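Local coordinates for GDSL-like protein (Roseburia intestinalis L1-82, PDB 6HFZ) that removes acetyl groups from acetylated beta-mannans as a two-domain carbohydrate esterase of a commensal gut bacterium, at residues E31-T43 against L95-V109. Sequence-based numbering, arbitrary orientation.
Sequences EALNIAFLGGSIT and LLSKEPDFVIIEFSV. With ACT (acetate ion), chain E.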
ATOM      1  N   GLU A  31       6.926 -28.392  -1.931  1.00 32.81           N
ATOM      2  CA  GLU A  31       7.954 -27.358  -2.098  1.00 31.89           C
ATOM      3  C   GLU A  31       7.875 -26.292  -0.985  1.00 32.37           C
ATOM      4  O   GLU A  31       6.941 -26.229  -0.204  1.00 34.98           O
ATOM      5  CB  GLU A  31       7.799 -26.686  -3.458  1.00 30.44           C
ATOM      6  CG  GLU A  31       8.042 -27.592  -4.644  1.00 33.70           C
ATOM      7  CD  GLU A  31       8.142 -26.887  -5.989  1.00 37.16           C
ATOM      8  OE1 GLU A  31       8.350 -25.627  -6.018  1.00 37.30           O
ATOM      9  OE2 GLU A  31       8.055 -27.592  -7.010  1.00 40.43           O
ATOM     10  N   ALA A  32       8.899 -25.447  -0.920  1.00 33.58           N
ATOM     11  CA  ALA A  32       8.933 -24.299  -0.001  1.00 34.33           C
ATOM     12  C   ALA A  32       8.404 -23.048  -0.734  1.00 30.53           C
ATOM     13  O   ALA A  32       8.846 -22.735  -1.827  1.00 28.57           O
ATOM     14  CB  ALA A  32      10.331 -24.093   0.510  1.00 33.46           C
ATOM     15  N   LEU A  33       7.423 -22.356  -0.125  1.00 29.74           N
ATOM     16  CA  LEU A  33       6.703 -21.292  -0.791  1.00 28.23           C
ATOM     17  C   LEU A  33       6.589 -20.073   0.125  1.00 24.86           C
ATOM     18  O   LEU A  33       6.468 -20.180   1.357  1.00 26.82           O
ATOM     19  CB  LEU A  33       5.327 -21.810  -1.206  1.00 31.08           C
ATOM     20  CG  LEU A  33       5.359 -22.901  -2.266  1.00 31.98           C
ATOM     21  CD1 LEU A  33       4.044 -23.665  -2.291  1.00 34.23           C
ATOM     22  CD2 LEU A  33       5.704 -22.342  -3.642  1.00 29.85           C
ATOM     23  N   ASN A  34       6.633 -18.899  -0.515  1.00 26.03           N
ATOM     24  CA  ASN A  34       6.580 -17.629   0.162  1.00 24.80           C
ATOM     25  C   ASN A  34       5.207 -16.979  -0.104  1.00 22.42           C
ATOM     26  O   ASN A  34       4.866 -16.729  -1.228  1.00 24.55           O
ATOM     27  CB  ASN A  34       7.722 -16.753  -0.355  1.00 26.76           C
ATOM     28  CG  ASN A  34       9.090 -17.292   0.017  1.00 27.28           C
ATOM     29  OD1 ASN A  34       9.272 -17.870   1.084  1.00 27.74           O
ATOM     30  ND2 ASN A  34      10.078 -17.055  -0.822  1.00 28.74           N
ATOM     31  N   ILE A  35       4.447 -16.758   0.961  1.00 22.23           N
ATOM     32  CA  ILE A  35       3.082 -16.253   0.911  1.00 23.59           C
ATOM     33  C   ILE A  35       3.099 -14.801   1.413  1.00 21.77           C
ATOM     34  O   ILE A  35       3.376 -14.600   2.605  1.00 22.02           O
ATOM     35  CB  ILE A  35       2.196 -17.152   1.795  1.00 24.19           C
ATOM     36  CG1 ILE A  35       2.307 -18.643   1.429  1.00 23.69           C
ATOM     37  CG2 ILE A  35       0.743 -16.672   1.789  1.00 23.12           C
ATOM     38  CD1 ILE A  35       1.934 -18.996   0.003  1.00 22.58           C
ATOM     39  N   ALA A  36       2.798 -13.822   0.535  1.00 21.02           N
ATOM     40  CA  ALA A  36       2.988 -12.445   0.866  1.00 21.82           C
ATOM     41  C   ALA A  36       1.690 -11.638   0.758  1.00 20.58           C
ATOM     42  O   ALA A  36       0.779 -11.977   0.030  1.00 23.19           O
ATOM     43  CB  ALA A  36       4.062 -11.862   0.009  1.00 19.92           C
ATOM     44  N   PHE A  37       1.716 -10.502   1.442  1.00 18.58           N
ATOM     45  CA  PHE A  37       0.592  -9.569   1.514  1.00 20.41           C
ATOM     46  C   PHE A  37       1.113  -8.137   1.495  1.00 21.77           C
ATOM     47  O   PHE A  37       1.970  -7.809   2.277  1.00 22.22           O
ATOM     48  CB  PHE A  37      -0.178  -9.776   2.818  1.00 20.45           C
ATOM     49  CG  PHE A  37      -0.615 -11.193   3.057  1.00 21.06           C
ATOM     50  CD1 PHE A  37       0.281 -12.134   3.547  1.00 20.36           C
ATOM     51  CD2 PHE A  37      -1.933 -11.588   2.839  1.00 22.42           C
ATOM     52  CE1 PHE A  37      -0.115 -13.433   3.778  1.00 21.74           C
ATOM     53  CE2 PHE A  37      -2.300 -12.909   3.003  1.00 21.43           C
ATOM     54  CZ  PHE A  37      -1.399 -13.818   3.494  1.00 20.92           C
ATOM     55  N   LEU A  38       0.589  -7.308   0.568  1.00 18.16           N
ATOM     56  CA  LEU A  38       0.970  -5.924   0.426  1.00 18.48           C
ATOM     57  C   LEU A  38      -0.317  -5.092   0.505  1.00 20.41           C
ATOM     58  O   LEU A  38      -1.243  -5.280  -0.237  1.00 21.30           O
ATOM     59  CB  LEU A  38       1.717  -5.715  -0.895  1.00 20.31           C
ATOM     60  CG  LEU A  38       2.240  -4.293  -1.154  1.00 21.50           C
ATOM     61  CD1 LEU A  38       3.471  -4.036  -0.315  1.00 22.09           C
ATOM     62  CD2 LEU A  38       2.560  -4.099  -2.634  1.00 22.71           C
ATOM     63  N   GLY A  39      -0.341  -4.167   1.435  1.00 18.13           N
ATOM     64  CA  GLY A  39      -1.539  -3.429   1.720  1.00 18.74           C
ATOM     65  C   GLY A  39      -1.328  -2.396   2.808  1.00 20.10           C
ATOM     66  O   GLY A  39      -0.183  -2.132   3.191  1.00 19.62           O
ATOM     67  N   GLY A  40      -2.450  -1.792   3.265  1.00 20.26           N
ATOM     68  CA  GLY A  40      -2.546  -0.810   4.367  1.00 20.44           C
ATOM     69  C   GLY A  40      -2.722  -1.449   5.738  1.00 21.01           C
ATOM     70  O   GLY A  40      -2.244  -2.565   5.976  1.00 21.28           O
ATOM     71  N   SER A  41      -3.404  -0.753   6.649  1.00 22.04           N
ATOM     72  CA  SER A  41      -3.415  -1.171   8.067  1.00 22.37           C
ATOM     73  C   SER A  41      -4.189  -2.475   8.284  1.00 20.31           C
ATOM     74  O   SER A  41      -3.856  -3.259   9.175  1.00 20.25           O
ATOM     75  CB  SER A  41      -3.997  -0.129   8.948  1.00 29.62           C
ATOM     76  OG  SER A  41      -5.321   0.083   8.563  1.00 39.82           O
ATOM     77  N   ILE A  42      -5.193  -2.707   7.441  1.00 20.77           N
ATOM     78  CA  ILE A  42      -6.015  -3.936   7.570  1.00 19.29           C
ATOM     79  C   ILE A  42      -5.135  -5.142   7.254  1.00 20.57           C
ATOM     80  O   ILE A  42      -5.259  -6.182   7.913  1.00 20.71           O
ATOM     81  CB  ILE A  42      -7.293  -3.864   6.715  1.00 19.84           C
ATOM     82  CG1 ILE A  42      -8.158  -2.663   7.078  1.00 19.82           C
ATOM     83  CG2 ILE A  42      -8.062  -5.181   6.780  1.00 22.00           C
ATOM     84  CD1 ILE A  42      -9.331  -2.492   6.156  1.00 19.74           C
ATOM     85  N   THR A  43      -4.215  -5.012   6.290  1.00 18.60           N
ATOM     86  CA  THR A  43      -3.243  -6.065   5.991  1.00 19.03           C
ATOM     87  C   THR A  43      -2.226  -6.170   7.139  1.00 19.45           C
ATOM     88  O   THR A  43      -1.879  -7.274   7.544  1.00 20.74           O
ATOM     89  CB  THR A  43      -2.594  -5.797   4.623  1.00 20.20           C
ATOM     90  OG1 THR A  43      -3.583  -5.902   3.578  1.00 20.02           O
ATOM     91  CG2 THR A  43      -1.418  -6.693   4.319  1.00 21.09           C
ATOM     92  N   LEU A  95       8.763  -6.262  -0.558  1.00 23.24           N
ATOM     93  CA  LEU A  95       8.049  -7.432  -1.085  1.00 24.25           C
ATOM     94  C   LEU A  95       8.929  -8.262  -2.023  1.00 26.17           C
ATOM     95  O   LEU A  95       9.157  -9.453  -1.796  1.00 27.30           O
ATOM     96  CB  LEU A  95       6.803  -6.958  -1.839  1.00 25.95           C
ATOM     97  CG  LEU A  95       5.979  -8.047  -2.531  1.00 25.75           C
ATOM     98  CD1 LEU A  95       5.381  -9.019  -1.517  1.00 25.05           C
ATOM     99  CD2 LEU A  95       4.854  -7.464  -3.374  1.00 24.88           C
ATOM    100  N   LEU A  96       9.349  -7.672  -3.143  1.00 22.96           N
ATOM    101  CA  LEU A  96       9.924  -8.463  -4.234  1.00 23.88           C
ATOM    102  C   LEU A  96      11.281  -9.058  -3.831  1.00 25.79           C
ATOM    103  O   LEU A  96      11.605 -10.148  -4.295  1.00 28.79           O
ATOM    104  CB  LEU A  96      10.038  -7.622  -5.505  1.00 24.94           C
ATOM    105  CG  LEU A  96       8.713  -7.061  -6.027  1.00 26.47           C
ATOM    106  CD1 LEU A  96       8.971  -6.233  -7.273  1.00 28.49           C
ATOM    107  CD2 LEU A  96       7.680  -8.153  -6.271  1.00 27.05           C
ATOM    108  N   SER A  97      12.028  -8.356  -2.975  1.00 25.74           N
ATOM    109  CA  SER A  97      13.272  -8.835  -2.391  1.00 26.85           C
ATOM    110  C   SER A  97      13.044 -10.133  -1.595  1.00 29.46           C
ATOM    111  O   SER A  97      14.022 -10.868  -1.394  1.00 28.88           O
ATOM    112  CB  SER A  97      13.924  -7.754  -1.514  1.00 27.75           C
ATOM    113  OG  SER A  97      13.191  -7.512  -0.322  1.00 32.91           O
ATOM    114  N   LYS A  98      11.800 -10.418  -1.151  1.00 27.08           N
ATOM    115  CA  LYS A  98      11.514 -11.618  -0.358  1.00 25.37           C
ATOM    116  C   LYS A  98      11.112 -12.799  -1.260  1.00 24.47           C
ATOM    117  O   LYS A  98      10.760 -13.878  -0.731  1.00 27.13           O
ATOM    118  CB  LYS A  98      10.402 -11.397   0.672  1.00 28.47           C
ATOM    119  CG  LYS A  98      10.404 -10.093   1.450  1.00 34.62           C
ATOM    120  CD  LYS A  98      11.690  -9.756   2.137  1.00 33.39           C
ATOM    121  CE  LYS A  98      11.479  -8.742   3.248  1.00 38.08           C
ATOM    122  NZ  LYS A  98      12.760  -8.187   3.735  1.00 36.74           N
ATOM    123  N   GLU A  99      11.109 -12.593  -2.578  1.00 24.63           N
ATOM    124  CA  GLU A  99      10.878 -13.654  -3.581  1.00 25.78           C
ATOM    125  C   GLU A  99       9.521 -14.323  -3.380  1.00 25.51           C
ATOM    126  O   GLU A  99       9.410 -15.540  -3.222  1.00 25.29           O
ATOM    127  CB  GLU A  99      11.994 -14.705  -3.542  1.00 28.88           C
ATOM    128  CG  GLU A  99      13.342 -14.135  -3.961  1.00 33.52           C
ATOM    129  CD  GLU A  99      14.494 -15.109  -3.734  1.00 43.07           C
ATOM    130  OE1 GLU A  99      15.178 -15.427  -4.717  1.00 49.14           O
ATOM    131  OE2 GLU A  99      14.720 -15.530  -2.565  1.00 52.71           O
ATOM    132  N   PRO A 100       8.410 -13.563  -3.414  1.00 24.89           N
ATOM    133  CA  PRO A 100       7.113 -14.130  -3.069  1.00 22.76           C
ATOM    134  C   PRO A 100       6.618 -15.042  -4.199  1.00 23.98           C
ATOM    135  O   PRO A 100       6.895 -14.788  -5.397  1.00 24.38           O
ATOM    136  CB  PRO A 100       6.224 -12.864  -2.949  1.00 24.42           C
ATOM    137  CG  PRO A 100       6.859 -11.899  -3.956  1.00 26.15           C
ATOM    138  CD  PRO A 100       8.350 -12.148  -3.785  1.00 25.40           C
ATOM    139  N   ASP A 101       5.825 -16.048  -3.822  1.00 25.09           N
ATOM    140  CA  ASP A 101       5.179 -16.999  -4.751  1.00 24.78           C
ATOM    141  C   ASP A 101       3.682 -16.698  -4.931  1.00 21.90           C
ATOM    142  O   ASP A 101       3.095 -16.935  -6.006  1.00 22.21           O
ATOM    143  CB  ASP A 101       5.416 -18.425  -4.260  1.00 24.81           C
ATOM    144  CG  ASP A 101       6.900 -18.809  -4.300  1.00 27.44           C
ATOM    145  OD1 ASP A 101       7.483 -18.795  -5.431  1.00 27.84           O
ATOM    146  OD2 ASP A 101       7.500 -19.022  -3.188  1.00 27.15           O
ATOM    147  N   PHE A 102       3.120 -16.011  -3.951  1.00 22.69           N
ATOM    148  CA  PHE A 102       1.737 -15.617  -3.885  1.00 24.22           C
ATOM    149  C   PHE A 102       1.704 -14.238  -3.214  1.00 21.16           C
ATOM    150  O   PHE A 102       2.386 -14.052  -2.208  1.00 20.27           O
ATOM    151  CB  PHE A 102       0.965 -16.645  -3.049  1.00 23.45           C
ATOM    152  CG  PHE A 102      -0.459 -16.265  -2.692  1.00 25.22           C
ATOM    153  CD1 PHE A 102      -1.508 -16.598  -3.528  1.00 25.99           C
ATOM    154  CD2 PHE A 102      -0.738 -15.656  -1.472  1.00 25.42           C
ATOM    155  CE1 PHE A 102      -2.819 -16.255  -3.194  1.00 25.27           C
ATOM    156  CE2 PHE A 102      -2.045 -15.341  -1.122  1.00 27.54           C
ATOM    157  CZ  PHE A 102      -3.078 -15.649  -1.987  1.00 24.53           C
ATOM    158  N   VAL A 103       0.994 -13.284  -3.824  1.00 22.00           N
ATOM    159  CA  VAL A 103       0.892 -11.914  -3.350  1.00 22.10           C
ATOM    160  C   VAL A 103      -0.591 -11.513  -3.347  1.00 20.22           C
ATOM    161  O   VAL A 103      -1.211 -11.553  -4.400  1.00 22.03           O
ATOM    162  CB  VAL A 103       1.653 -10.930  -4.269  1.00 21.64           C
ATOM    163  CG1 VAL A 103       1.467  -9.489  -3.781  1.00 24.35           C
ATOM    164  CG2 VAL A 103       3.131 -11.301  -4.368  1.00 22.31           C
ATOM    165  N   ILE A 104      -1.095 -11.145  -2.174  1.00 18.20           N
ATOM    166  CA  ILE A 104      -2.361 -10.384  -2.044  1.00 19.02           C
ATOM    167  C   ILE A 104      -2.048  -8.892  -2.052  1.00 20.01           C
ATOM    168  O   ILE A 104      -1.123  -8.424  -1.308  1.00 18.65           O
ATOM    169  CB  ILE A 104      -3.132 -10.794  -0.781  1.00 19.32           C
ATOM    170  CG1 ILE A 104      -3.939 -12.058  -1.089  1.00 19.78           C
ATOM    171  CG2 ILE A 104      -4.031  -9.631  -0.273  1.00 19.55           C
ATOM    172  CD1 ILE A 104      -4.566 -12.731   0.106  1.00 20.10           C
ATOM    173  N   ILE A 105      -2.794  -8.165  -2.883  1.00 19.05           N
ATOM    174  CA  ILE A 105      -2.697  -6.748  -2.938  1.00 19.63           C
ATOM    175  C   ILE A 105      -3.997  -6.142  -2.388  1.00 20.67           C
ATOM    176  O   ILE A 105      -5.067  -6.444  -2.870  1.00 20.57           O
ATOM    177  CB  ILE A 105      -2.408  -6.268  -4.366  1.00 21.75           C
ATOM    178  CG1 ILE A 105      -1.056  -6.747  -4.885  1.00 21.33           C
ATOM    179  CG2 ILE A 105      -2.515  -4.757  -4.423  1.00 20.28           C
ATOM    180  CD1 ILE A 105      -0.820  -6.420  -6.305  1.00 24.06           C
ATOM    181  N   GLU A 106      -3.889  -5.265  -1.387  1.00 19.21           N
ATOM    182  CA  GLU A 106      -5.040  -4.852  -0.591  1.00 19.95           C
ATOM    183  C   GLU A 106      -4.942  -3.356  -0.272  1.00 19.54           C
ATOM    184  O   GLU A 106      -4.394  -2.974   0.788  1.00 18.58           O
ATOM    185  CB  GLU A 106      -5.041  -5.715   0.673  1.00 22.65           C
ATOM    186  CG  GLU A 106      -6.243  -5.578   1.586  1.00 23.24           C
ATOM    187  CD  GLU A 106      -6.301  -4.348   2.466  1.00 24.07           C
ATOM    188  OE1 GLU A 106      -7.234  -3.518   2.224  1.00 23.70           O
ATOM    189  OE2 GLU A 106      -5.398  -4.174   3.352  1.00 23.16           O
ATOM    190  N   PHE A 107      -5.474  -2.526  -1.183  1.00 18.05           N
ATOM    191  CA  PHE A 107      -5.375  -1.066  -1.068  1.00 18.71           C
ATOM    192  C   PHE A 107      -6.727  -0.376  -1.330  1.00 18.84           C
ATOM    193  O   PHE A 107      -6.783   0.838  -1.473  1.00 17.89           O
ATOM    194  CB  PHE A 107      -4.309  -0.508  -2.022  1.00 18.74           C
ATOM    195  CG  PHE A 107      -2.889  -0.702  -1.566  1.00 18.44           C
ATOM    196  CD1 PHE A 107      -2.433  -0.104  -0.384  1.00 18.85           C
ATOM    197  CD2 PHE A 107      -2.022  -1.524  -2.263  1.00 19.51           C
ATOM    198  CE1 PHE A 107      -1.109  -0.246   0.023  1.00 20.29           C
ATOM    199  CE2 PHE A 107      -0.728  -1.743  -1.789  1.00 20.67           C
ATOM    200  CZ  PHE A 107      -0.261  -1.070  -0.683  1.00 19.14           C
ATOM    201  N   SER A 108      -7.814  -1.153  -1.476  1.00 17.32           N
ATOM    202  CA  SER A 108      -9.104  -0.581  -1.916  1.00 18.52           C
ATOM    203  C   SER A 108      -9.832   0.269  -0.858  1.00 18.86           C
ATOM    204  O   SER A 108     -10.837   0.921  -1.232  1.00 18.48           O
ATOM    205  CB  SER A 108     -10.015  -1.675  -2.491  1.00 19.24           C
ATOM    206  OG  SER A 108      -9.307  -2.401  -3.494  1.00 20.05           O
ATOM    207  N   VAL A 109      -9.360   0.338   0.412  1.00 18.07           N
ATOM    208  CA  VAL A 109      -9.894   1.326   1.345  1.00 18.18           C
ATOM    209  C   VAL A 109      -8.776   2.256   1.827  1.00 18.34           C
ATOM    210  O   VAL A 109      -8.901   2.932   2.901  1.00 20.56           O
ATOM    211  CB  VAL A 109     -10.637   0.690   2.527  1.00 19.74           C
ATOM    212  CG1 VAL A 109     -11.955   0.054   2.070  1.00 22.37           C
ATOM    213  CG2 VAL A 109      -9.805  -0.324   3.298  1.00 19.06           C
TER
HETATM  214  C   ACT E 401      -5.704   1.956   6.937  1.00 31.04           C
HETATM  215  O   ACT E 401      -5.935   2.642   7.981  1.00 32.88           O
HETATM  216  OXT ACT E 401      -4.582   1.844   6.436  1.00 25.60           O
HETATM  217  CH3 ACT E 401      -6.803   1.233   6.225  1.00 31.16           C
HETATM  218  O   HOH W   1       9.848 -20.229  -2.929  1.00 33.62           O
HETATM  219  O   HOH W   2      12.905 -17.861  -0.821  1.00 41.09           O
HETATM  220  O   HOH W   3      -5.627  -1.732   4.663  1.00 22.78           O
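Neighbouring parallel strands of the SGNH-hydrolase sheet, 32-39 and 102-106, pair in register from Ile35–Phe102 to Gly39–Glu106, their axes 4.6 Å apart and 15° from parallel. The bonds zigzag, Ala36 N to Phe102 O, Ile104 N to Ala36 O, Leu38 N to Ile104 O. At the N-terminal end Asp101 OD2 accepts from Asn34 N on its anti lone pair at 2.8 Å, while Asn34 ND2 reaches Glu99 O at 2.9 Å, nearly straight (173°). Ala36 CB packs tightly on Leu95 CD1 (3.5 Å).

Strand 32-39 runs into the Gly-Gly-Ser segment that carries the probable nucleophile, as in the GDSL family: Gly40 occupies the N-cap position of the helix that begins at Ser41, probably part of a Ser-His-Asp triad with His193 and Asp190; Ser41 N donates to an acetate oxygen, OXT. Next to it, Gly39 CA sits over one face of the Phe107 ring, 3.8 Å from the centroid, and Leu38 CG meets Phe107 CE2. Cutting this ring back to an alanine would probably open a gap beside Gly39 CA and strip Leu38 CG of one packing partner. Turned about its CB-CG bond (chi2 -77°), the Glu106 chain brings OE2 within 2.5 Å of Thr43 OG1, which donates to it; a water links OE2 to Ile42 N.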